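Local coordinates for protein epsin 1 (Danio rerio, PDB 5LP0) that probably binds membranes rich in phosphatidylinositol 4,5-bisphosphate, alters their curvature and so helps clathrin-coated invaginations form during endocytosis, at residues A[6-11]-A[42-47]; A[29-34]-A[70-75]; A[36-41]-A[77-82]; A[64-69]-A[113-118]. One frame throughout, in Å; residues are numbered along the deposited sequence.

Contact 1: A[6-11]-A[42-47]; sequences SEAEIK and SEIMSM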
# COMPACT_ATOMS: atom_id res chain seq x y z
N SER A 6 -12.54 -13.88 -8.46
CA SER A 6 -11.69 -12.97 -7.72
C SER A 6 -11.99 -11.51 -8.02
O SER A 6 -12.17 -11.12 -9.18
CB SER A 6 -10.22 -13.22 -8.04
OG SER A 6 -9.44 -12.26 -7.35
N GLU A 7 -12.05 -10.72 -6.96
CA GLU A 7 -12.13 -9.28 -7.15
C GLU A 7 -10.96 -8.60 -6.46
O GLU A 7 -11.06 -7.43 -6.10
CB GLU A 7 -13.47 -8.76 -6.62
CG GLU A 7 -14.63 -9.16 -7.53
CD GLU A 7 -15.98 -8.62 -7.10
OE1 GLU A 7 -16.20 -8.46 -5.87
OE2 GLU A 7 -16.82 -8.36 -7.99
N ALA A 8 -9.87 -9.33 -6.29
CA ALA A 8 -8.70 -8.81 -5.59
C ALA A 8 -8.12 -7.55 -6.23
O ALA A 8 -7.86 -6.58 -5.54
CB ALA A 8 -7.64 -9.90 -5.46
N GLU A 9 -7.91 -7.59 -7.54
CA GLU A 9 -7.33 -6.47 -8.26
C GLU A 9 -8.26 -5.28 -8.17
O GLU A 9 -7.83 -4.16 -7.93
CB GLU A 9 -7.02 -6.83 -9.71
CG GLU A 9 -6.50 -5.64 -10.50
CD GLU A 9 -6.19 -5.95 -11.95
OE1 GLU A 9 -6.26 -7.12 -12.36
OE2 GLU A 9 -5.89 -4.98 -12.68
N ILE A 10 -9.55 -5.53 -8.36
CA ILE A 10 -10.54 -4.48 -8.27
C ILE A 10 -10.56 -3.83 -6.87
O ILE A 10 -10.64 -2.61 -6.76
CB ILE A 10 -11.92 -5.02 -8.70
CG1 ILE A 10 -11.91 -5.18 -10.22
CG2 ILE A 10 -13.03 -4.09 -8.28
CD1 ILE A 10 -13.00 -6.07 -10.75
N LYS A 11 -10.46 -4.64 -5.81
CA LYS A 11 -10.45 -4.09 -4.46
C LYS A 11 -9.23 -3.18 -4.24
O LYS A 11 -9.33 -2.12 -3.63
CB LYS A 11 -10.48 -5.22 -3.42
CG LYS A 11 -11.86 -5.85 -3.29
CD LYS A 11 -11.86 -7.03 -2.33
CE LYS A 11 -13.25 -7.65 -2.16
NZ LYS A 11 -14.25 -6.65 -1.67
N SER A 42 -0.76 -12.62 -5.38
CA SER A 42 -0.10 -12.14 -6.58
C SER A 42 -0.87 -11.01 -7.28
O SER A 42 -0.25 -10.03 -7.76
CB SER A 42 0.16 -13.26 -7.55
OG SER A 42 1.27 -13.99 -7.09
N GLU A 43 -2.18 -11.16 -7.39
CA GLU A 43 -3.02 -10.11 -7.99
C GLU A 43 -2.92 -8.79 -7.21
O GLU A 43 -2.82 -7.68 -7.79
CB GLU A 43 -4.49 -10.56 -8.07
CG GLU A 43 -4.72 -11.75 -9.01
CD GLU A 43 -6.08 -12.45 -8.79
OE1 GLU A 43 -6.72 -12.22 -7.74
OE2 GLU A 43 -6.50 -13.22 -9.69
N ILE A 44 -2.89 -8.88 -5.88
CA ILE A 44 -2.93 -7.72 -5.00
C ILE A 44 -1.61 -7.00 -5.13
O ILE A 44 -1.56 -5.81 -5.41
CB ILE A 44 -3.18 -8.15 -3.54
CG1 ILE A 44 -4.64 -8.53 -3.38
CG2 ILE A 44 -2.79 -7.02 -2.53
CD1 ILE A 44 -4.92 -9.34 -2.13
N MET A 45 -0.52 -7.72 -5.01
CA MET A 45 0.78 -7.11 -4.97
C MET A 45 1.09 -6.48 -6.32
O MET A 45 1.63 -5.37 -6.38
CB MET A 45 1.84 -8.11 -4.58
CG MET A 45 1.69 -8.56 -3.13
SD MET A 45 1.79 -7.30 -1.84
CE MET A 45 3.55 -6.93 -1.86
N SER A 46 0.72 -7.14 -7.41
CA SER A 46 1.00 -6.57 -8.72
C SER A 46 0.31 -5.22 -8.84
O SER A 46 0.92 -4.23 -9.30
CB SER A 46 0.52 -7.52 -9.82
OG SER A 46 0.71 -6.91 -11.07
N MET A 47 -0.97 -5.17 -8.46
CA MET A 47 -1.72 -3.93 -8.55
C MET A 47 -1.15 -2.84 -7.63
O MET A 47 -1.11 -1.67 -7.99
CB MET A 47 -3.20 -4.18 -8.29
CG MET A 47 -4.08 -2.99 -8.69
SD MET A 47 -4.05 -2.72 -10.49
CE MET A 47 -3.57 -1.00 -10.62

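Contact 2: A[29-34]-A[70-75]; sequences SEIADL and EYLIKT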
# COMPACT_ATOMS: atom_id res chain seq x y z
N SER A 29 -9.05 -4.33 5.32
CA SER A 29 -9.07 -5.59 6.05
C SER A 29 -9.39 -6.76 5.12
O SER A 29 -8.80 -7.82 5.23
CB SER A 29 -10.08 -5.53 7.19
OG SER A 29 -10.08 -6.75 7.92
N GLU A 30 -10.33 -6.56 4.20
CA GLU A 30 -10.64 -7.58 3.21
C GLU A 30 -9.40 -7.96 2.38
O GLU A 30 -9.12 -9.13 2.14
CB GLU A 30 -11.77 -7.12 2.29
CG GLU A 30 -13.10 -6.96 3.00
CD GLU A 30 -14.13 -6.22 2.15
OE1 GLU A 30 -14.03 -6.24 0.91
OE2 GLU A 30 -15.05 -5.61 2.74
N ILE A 31 -8.67 -6.94 1.92
CA ILE A 31 -7.47 -7.15 1.12
C ILE A 31 -6.42 -7.90 1.97
O ILE A 31 -5.79 -8.84 1.48
CB ILE A 31 -6.92 -5.83 0.55
CG1 ILE A 31 -7.98 -5.17 -0.37
CG2 ILE A 31 -5.65 -6.07 -0.24
CD1 ILE A 31 -7.68 -3.74 -0.73
N ALA A 32 -6.29 -7.55 3.25
CA ALA A 32 -5.35 -8.22 4.12
C ALA A 32 -5.69 -9.71 4.24
O ALA A 32 -4.80 -10.54 4.14
CB ALA A 32 -5.33 -7.59 5.50
N ASP A 33 -6.97 -10.06 4.43
CA ASP A 33 -7.33 -11.47 4.47
C ASP A 33 -6.97 -12.18 3.16
O ASP A 33 -6.47 -13.30 3.18
CB ASP A 33 -8.83 -11.66 4.73
CG ASP A 33 -9.22 -11.40 6.17
OD1 ASP A 33 -8.36 -11.58 7.06
OD2 ASP A 33 -10.38 -11.02 6.39
N LEU A 34 -7.20 -11.50 2.03
CA LEU A 34 -6.89 -12.08 0.72
C LEU A 34 -5.39 -12.31 0.51
O LEU A 34 -5.00 -13.14 -0.30
CB LEU A 34 -7.48 -11.24 -0.42
CG LEU A 34 -9.00 -11.34 -0.57
CD1 LEU A 34 -9.52 -10.26 -1.48
CD2 LEU A 34 -9.42 -12.72 -1.10
N GLU A 70 1.38 -0.31 3.70
CA GLU A 70 1.70 -0.31 5.12
C GLU A 70 0.72 -1.18 5.90
O GLU A 70 1.11 -2.00 6.76
CB GLU A 70 1.67 1.11 5.66
CG GLU A 70 1.95 1.17 7.15
CD GLU A 70 1.95 2.58 7.68
OE1 GLU A 70 1.43 3.49 7.00
OE2 GLU A 70 2.47 2.78 8.79
N TYR A 71 -0.56 -1.00 5.63
CA TYR A 71 -1.59 -1.79 6.31
C TYR A 71 -1.39 -3.29 6.05
O TYR A 71 -1.52 -4.12 6.95
CB TYR A 71 -2.97 -1.36 5.83
CG TYR A 71 -4.10 -2.07 6.54
CD1 TYR A 71 -4.68 -1.52 7.66
CD2 TYR A 71 -4.59 -3.28 6.09
CE1 TYR A 71 -5.72 -2.13 8.30
CE2 TYR A 71 -5.63 -3.93 6.75
CZ TYR A 71 -6.18 -3.35 7.86
OH TYR A 71 -7.21 -3.96 8.52
N LEU A 72 -1.06 -3.67 4.81
CA LEU A 72 -0.86 -5.08 4.48
C LEU A 72 0.42 -5.66 5.08
O LEU A 72 0.47 -6.82 5.49
CB LEU A 72 -0.84 -5.23 2.96
CG LEU A 72 -2.11 -4.84 2.20
CD1 LEU A 72 -1.90 -5.08 0.70
CD2 LEU A 72 -3.34 -5.60 2.70
N ILE A 73 1.47 -4.85 5.14
CA ILE A 73 2.70 -5.25 5.81
C ILE A 73 2.42 -5.60 7.27
O ILE A 73 2.93 -6.61 7.78
CB ILE A 73 3.74 -4.10 5.74
CG1 ILE A 73 4.36 -4.02 4.34
CG2 ILE A 73 4.82 -4.26 6.80
CD1 ILE A 73 4.98 -2.65 4.03
N LYS A 74 1.60 -4.80 7.93
CA LYS A 74 1.35 -4.96 9.37
C LYS A 74 0.23 -5.95 9.68
O LYS A 74 0.22 -6.56 10.75
CB LYS A 74 0.99 -3.61 9.98
CG LYS A 74 2.12 -2.60 9.97
CD LYS A 74 1.66 -1.28 10.56
CE LYS A 74 2.78 -0.29 10.53
NZ LYS A 74 2.39 1.02 11.16
N THR A 75 -0.70 -6.14 8.76
CA THR A 75 -1.96 -6.83 9.05
C THR A 75 -2.19 -8.10 8.20
O THR A 75 -3.03 -8.94 8.55
CB THR A 75 -3.15 -5.89 8.82
OG1 THR A 75 -2.79 -4.54 9.22
CG2 THR A 75 -4.33 -6.34 9.62

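Contact 3: A[36-41]-A[77-82]; sequences YNVVAF and SERVAQ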
# COMPACT_ATOMS: atom_id res chain seq x y z
N TYR A 36 -3.46 -13.89 2.30
CA TYR A 36 -3.17 -15.27 2.67
C TYR A 36 -3.59 -16.26 1.60
O TYR A 36 -3.35 -17.44 1.75
CB TYR A 36 -3.87 -15.63 3.99
CG TYR A 36 -3.35 -14.88 5.17
CD1 TYR A 36 -3.90 -13.66 5.55
CD2 TYR A 36 -2.31 -15.39 5.91
CE1 TYR A 36 -3.41 -12.97 6.66
CE2 TYR A 36 -1.82 -14.73 7.01
CZ TYR A 36 -2.38 -13.54 7.38
OH TYR A 36 -1.83 -12.95 8.47
N ASN A 37 -4.24 -15.79 0.55
CA ASN A 37 -4.65 -16.62 -0.58
C ASN A 37 -3.60 -16.43 -1.66
O ASN A 37 -3.42 -15.31 -2.18
CB ASN A 37 -6.04 -16.14 -1.03
CG ASN A 37 -6.57 -16.87 -2.24
OD1 ASN A 37 -5.90 -16.99 -3.27
ND2 ASN A 37 -7.81 -17.33 -2.13
N VAL A 38 -2.82 -17.45 -1.97
CA VAL A 38 -1.63 -17.28 -2.78
C VAL A 38 -1.93 -16.67 -4.19
O VAL A 38 -1.21 -15.80 -4.70
CB VAL A 38 -0.83 -18.61 -2.88
CG1 VAL A 38 -1.58 -19.63 -3.70
CG2 VAL A 38 0.53 -18.36 -3.45
N VAL A 39 -3.04 -17.10 -4.78
CA VAL A 39 -3.47 -16.56 -6.06
C VAL A 39 -3.82 -15.05 -5.95
O VAL A 39 -3.34 -14.19 -6.73
CB VAL A 39 -4.66 -17.37 -6.65
CG1 VAL A 39 -5.19 -16.71 -7.90
CG2 VAL A 39 -4.22 -18.81 -6.94
N ALA A 40 -4.65 -14.74 -4.95
CA ALA A 40 -5.03 -13.35 -4.70
C ALA A 40 -3.83 -12.50 -4.32
O ALA A 40 -3.75 -11.35 -4.75
CB ALA A 40 -6.10 -13.26 -3.63
N PHE A 41 -2.88 -13.05 -3.58
CA PHE A 41 -1.69 -12.32 -3.15
C PHE A 41 -0.98 -11.78 -4.38
O PHE A 41 -0.58 -10.61 -4.41
CB PHE A 41 -0.76 -13.24 -2.38
CG PHE A 41 0.57 -12.63 -2.06
CD1 PHE A 41 0.79 -11.97 -0.85
CD2 PHE A 41 1.62 -12.75 -2.94
CE1 PHE A 41 2.04 -11.43 -0.55
CE2 PHE A 41 2.86 -12.20 -2.66
CZ PHE A 41 3.07 -11.52 -1.47
N SER A 77 -0.57 -11.29 5.37
CA SER A 77 0.44 -12.35 5.36
C SER A 77 1.85 -11.78 5.48
O SER A 77 2.14 -10.71 4.95
CB SER A 77 0.33 -13.14 4.06
OG SER A 77 1.43 -14.01 3.89
N GLU A 78 2.72 -12.49 6.19
CA GLU A 78 4.10 -12.06 6.32
C GLU A 78 4.83 -12.06 4.97
O GLU A 78 5.88 -11.45 4.85
CB GLU A 78 4.83 -12.89 7.39
CG GLU A 78 4.28 -12.62 8.80
CD GLU A 78 5.09 -13.23 9.93
OE1 GLU A 78 5.85 -14.20 9.70
OE2 GLU A 78 4.95 -12.74 11.06
N ARG A 79 4.24 -12.71 3.97
CA ARG A 79 4.77 -12.67 2.60
C ARG A 79 4.73 -11.27 2.03
O ARG A 79 5.49 -10.95 1.13
CB ARG A 79 3.97 -13.60 1.68
CG ARG A 79 4.09 -15.09 1.99
CD ARG A 79 3.46 -15.99 0.89
NE ARG A 79 4.20 -15.85 -0.37
CZ ARG A 79 3.63 -15.72 -1.57
NH1 ARG A 79 2.31 -15.72 -1.70
NH2 ARG A 79 4.39 -15.59 -2.65
N VAL A 80 3.83 -10.43 2.53
CA VAL A 80 3.75 -9.04 2.07
C VAL A 80 5.04 -8.29 2.40
O VAL A 80 5.71 -7.73 1.51
CB VAL A 80 2.54 -8.29 2.66
CG1 VAL A 80 2.56 -6.81 2.19
CG2 VAL A 80 1.22 -8.95 2.25
N ALA A 81 5.41 -8.28 3.69
CA ALA A 81 6.61 -7.57 4.12
C ALA A 81 7.85 -8.16 3.43
O ALA A 81 8.78 -7.44 3.07
CB ALA A 81 6.75 -7.63 5.66
N GLN A 82 7.87 -9.47 3.26
CA GLN A 82 8.99 -10.10 2.61
C GLN A 82 9.14 -9.60 1.18
O GLN A 82 10.26 -9.28 0.76
CB GLN A 82 8.81 -11.62 2.58
CG GLN A 82 10.12 -12.37 2.36
CD GLN A 82 10.59 -12.39 0.91
OE1 GLN A 82 9.82 -12.16 -0.03
NE2 GLN A 82 11.89 -12.69 0.73
O HOH W 1 1.50 -15.80 -4.91

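Contact 4: A[64-69]-A[113-118]; sequences KAMTLM and EKAKQL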
# COMPACT_ATOMS: atom_id res chain seq x y z
N LYS A 64 -1.94 6.64 -1.61
CA LYS A 64 -2.89 5.66 -1.06
C LYS A 64 -2.37 4.21 -1.17
O LYS A 64 -2.63 3.38 -0.29
CB LYS A 64 -4.27 5.83 -1.71
CG LYS A 64 -4.95 7.12 -1.25
CD LYS A 64 -6.20 7.51 -2.05
CE LYS A 64 -7.38 6.62 -1.68
NZ LYS A 64 -8.58 7.00 -2.48
N ALA A 65 -1.61 3.91 -2.22
CA ALA A 65 -0.98 2.60 -2.33
C ALA A 65 0.02 2.40 -1.21
O ALA A 65 0.17 1.27 -0.72
CB ALA A 65 -0.32 2.41 -3.70
N MET A 66 0.65 3.47 -0.73
CA MET A 66 1.62 3.30 0.37
C MET A 66 0.84 3.08 1.67
O MET A 66 1.24 2.27 2.50
CB MET A 66 2.56 4.49 0.53
CG MET A 66 3.69 4.51 -0.47
SD MET A 66 4.96 5.73 -0.08
CE MET A 66 4.03 7.18 -0.56
N THR A 67 -0.29 3.77 1.84
CA THR A 67 -1.14 3.53 3.00
C THR A 67 -1.62 2.08 3.00
O THR A 67 -1.55 1.39 4.02
CB THR A 67 -2.30 4.47 3.01
OG1 THR A 67 -1.78 5.80 3.09
CG2 THR A 67 -3.22 4.20 4.20
N LEU A 68 -2.06 1.59 1.84
CA LEU A 68 -2.49 0.21 1.74
C LEU A 68 -1.32 -0.75 1.99
O LEU A 68 -1.45 -1.71 2.75
CB LEU A 68 -3.14 -0.04 0.39
CG LEU A 68 -3.51 -1.50 0.13
CD1 LEU A 68 -4.56 -1.97 1.14
CD2 LEU A 68 -4.02 -1.67 -1.28
N MET A 69 -0.18 -0.51 1.37
CA MET A 69 0.95 -1.40 1.55
C MET A 69 1.35 -1.45 3.02
O MET A 69 1.60 -2.54 3.54
CB MET A 69 2.14 -0.99 0.68
CG MET A 69 3.20 -2.10 0.63
SD MET A 69 2.63 -3.60 -0.26
CE MET A 69 3.36 -3.32 -1.87
N GLU A 113 7.39 12.01 2.36
CA GLU A 113 7.44 11.73 3.79
C GLU A 113 6.88 10.35 4.13
O GLU A 113 7.47 9.63 4.94
CB GLU A 113 6.68 12.82 4.57
CG GLU A 113 6.55 12.55 6.06
CD GLU A 113 7.85 12.66 6.82
OE1 GLU A 113 8.86 13.09 6.23
OE2 GLU A 113 7.85 12.30 8.02
N LYS A 114 5.76 9.97 3.50
CA LYS A 114 5.18 8.64 3.71
C LYS A 114 6.18 7.56 3.27
O LYS A 114 6.34 6.56 3.96
CB LYS A 114 3.83 8.54 3.00
CG LYS A 114 3.11 7.21 3.21
CD LYS A 114 1.67 7.22 2.68
CE LYS A 114 0.73 7.90 3.65
NZ LYS A 114 0.50 7.12 4.90
N ALA A 115 6.85 7.76 2.14
CA ALA A 115 7.87 6.83 1.67
C ALA A 115 9.02 6.71 2.67
O ALA A 115 9.48 5.62 2.97
CB ALA A 115 8.41 7.26 0.31
N LYS A 116 9.50 7.84 3.19
CA LYS A 116 10.57 7.84 4.17
C LYS A 116 10.21 6.93 5.35
O LYS A 116 11.02 6.08 5.78
CB LYS A 116 10.81 9.26 4.67
CG LYS A 116 11.87 9.40 5.74
CD LYS A 116 11.96 10.82 6.26
CE LYS A 116 13.01 10.91 7.34
NZ LYS A 116 13.33 12.33 7.64
N GLN A 117 9.00 7.13 5.88
CA GLN A 117 8.56 6.34 7.03
C GLN A 117 8.38 4.86 6.72
O GLN A 117 8.67 4.00 7.56
CB GLN A 117 7.28 6.93 7.65
CG GLN A 117 7.42 8.40 8.03
CD GLN A 117 8.49 8.67 9.07
OE1 GLN A 117 8.94 7.78 9.79
NE2 GLN A 117 8.85 9.93 9.19
N LEU A 118 7.90 4.56 5.52
CA LEU A 118 7.67 3.17 5.16
C LEU A 118 9.00 2.45 4.98
O LEU A 118 9.13 1.30 5.33
CB LEU A 118 6.79 3.09 3.90
CG LEU A 118 6.39 1.73 3.34
CD1 LEU A 118 5.76 0.92 4.44
CD2 LEU A 118 5.43 1.88 2.17
O HOH W 2 2.01 4.40 4.70

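Contact 1: A[6-11]-A[42-47]
An ST turn at S6, tied across to E43, starts helix 8-15 of the ENTH domain and lays it against helix 38-51, a worked example of one hydroxyl serving two helices. The S6 OG accepts from the A8 backbone N at 3.1 Å, nearly straight at 170°, and donates to E43 OE1 at 2.7 Å. It meets that oxygen on the syn side of the carboxylate, 22° out of its plane. With its CG anti to the carbonyl carbon and its chain extended beyond, E43 reaches over from its helix to the start of the other. The same OE1 lies 3.4 Å from the methyl CB of A8, which also packs on I44 CG1 at 3.9 Å. Next to A8, E9 crosses M47, one turn on from E43, at about a right angle, and M47 SD rests 3.6 Å from E9 OE2 and beside E9 CG. E9 OE2 also makes a salt bridge with R13. An alanine in place of E43 would probably leave the S6 hydroxyl without its acceptor on helix 38-51 and slacken the hold on the first turn. R13 also touches M47, and both R13 and R51, which lies close to M47, are likely to bind the inositol lipid, as in a close relative. The contact thus joins a polar clasp at the partly open helix start to a small patch of methyl, methylene and thioether packing, and E9 would be expected to orient and temper the charge of an arginine that probably meets phosphate.

Contact 2: A[29-34]-A[70-75]
A32 and L72 form the buried, aliphatic part of this crossing. A32 offers only a methyl, so the CD2 of L72 can reach its backbone N at 3.6 Å, and the two CA atoms are 5.5 Å apart. L72 CD2 also touches I31 CG2 at 3.8 Å, closing the buried side. The segments' axes approach to 9.5 Å with 53° between their directions. The other part is partly exposed and is carried by a ring edge and a hydroxyl instead of branched aliphatic chains. There Y71, its CG anti to the backbone N (chi1 -176°), brings its ring edge to the A32 methyl, CE2 to CB 3.9 Å, and its OH rests against S29 CA and CB (OH to CB 3.5 Å). From its own helix, T75 OG1 covers one face of the Y71 ring, 3.6 Å above the plane over its centre, while donating to Y71 O, and probably limits the turning of the ring; the T75 side chain also faces A32. Around this joint, I44 of helix 38-51 packs on both I31 and L72, V80 of helix 78-86 covers L72, and helix 125-139 closes over T75, so that the crossing is wedged among three further helices of the all-helical domain.

Contact 3: A[36-41]-A[77-82]
F41 and R79 form a cation-pi pair between the starts of helix 38-51 and helix 78-86. The R79 CZ stands 4.1 Å from the centroid of the F41 ring, 24° off its normal, and the two planes are 36° apart, so the guanidinium leans rather than lies flat. Its NH1 comes closest, 3.3 Å from F41 CD2 and offset toward the rim. A second ring contact is CH-pi: S77 CB lies 4.0 Å from the centroid of the Y36 ring, over its face, and S77 N lies above the same ring while donating to T35 OG1.

Apolar packing joins F41 CE1 to V80 CG2 at 3.8 Å, with V80 N and CA at the ring edge. A chi1 of 172° sets F41 CG anti to the backbone N, directing the ring out toward helix 78-86. Among the polar links, water 1 donates to V38 O at 2.7 Å and weakly accepts from R79 NH1. Both helices are N-capped, by N37 OD1 on A40 N and by S77 OG on R79 N.

An alanine in place of F41 would probably strip the guanidinium of its aromatic seat, free R79 to turn and open a gap beside V80. The ring face, with a weak water link, is likely to steady a charged chain at an exposed edge, far from the likely lipid-binding residues.

Contact 4: A[64-69]-A[113-118]
K114 and M66 begin the seam between helix 108-122 and helix 59-75, two nearly parallel rods of the ENTH superhelix whose segments' axes lie 10.2 Å apart at 23°. Taken in order along 113-118, K114 comes first. Its CG is anti to the backbone N (chi1 -177°), and its chain slides past that of M66 in the opposite direction, with K114 CD 3.6 Å from M66 CB. The chain then bends at its outer two torsions, and its NZ gives a weak bond to T67 OG1 at 3.2 Å. The same NZ donates to water 2 at 3.1 Å, which in turn donates weakly to M66 O. Y63, one turn back on helix 59-75, adds a cation-pi contact, and its carbonyl is also a weak partner of T67 OG1.

A115 follows, whose small side chain leaves the sulfur close to its backbone: M66 SD lies 3.6 Å from A115 N and 3.8 Å from A115 CB. The M66 methyl CE turns back beside K114 CB, at 3.8 Å. L118, a turn on from K114, closes the row with CD2 4.1 Å from M66 CG. L94 from a loop packs on both M66 and A115, adding to the cover of this buried thioether.

The chemistry divides by depth. Inside, the sulfur rests on the A115 backbone and methyl, while CB and CE flank the lysine methylenes. At the partly exposed margin the ammonium is shared among a hydroxyl, a water and an aromatic ring, all neutral, and nearby E70, not in a salt bridge with it, would probably offset part of its charge.

The four contacts join helices that are not neighbours in the chain, all within a single ENTH domain. Contacts 1 and 3 share helix 38-51 and have centres 11 Å apart. Contacts 2 and 4 have centres 14 Å apart and share helix 59-75. Contact 1 closes before contact 4 opens, and their centres lie about 18 Å apart, yet they still touch through M45 and M69. The remaining pairs interlock along the chain, their segments alternating. V80 packs on L72 and I73 between contacts 2 and 3, whose centres are 9 Å apart, and I44 on I31 and L34 between 1 and 2. Interleaved closure binds distant helices into one compact body; two of the likely lipid-binding residues, R13 and R51, lie beside contact 1.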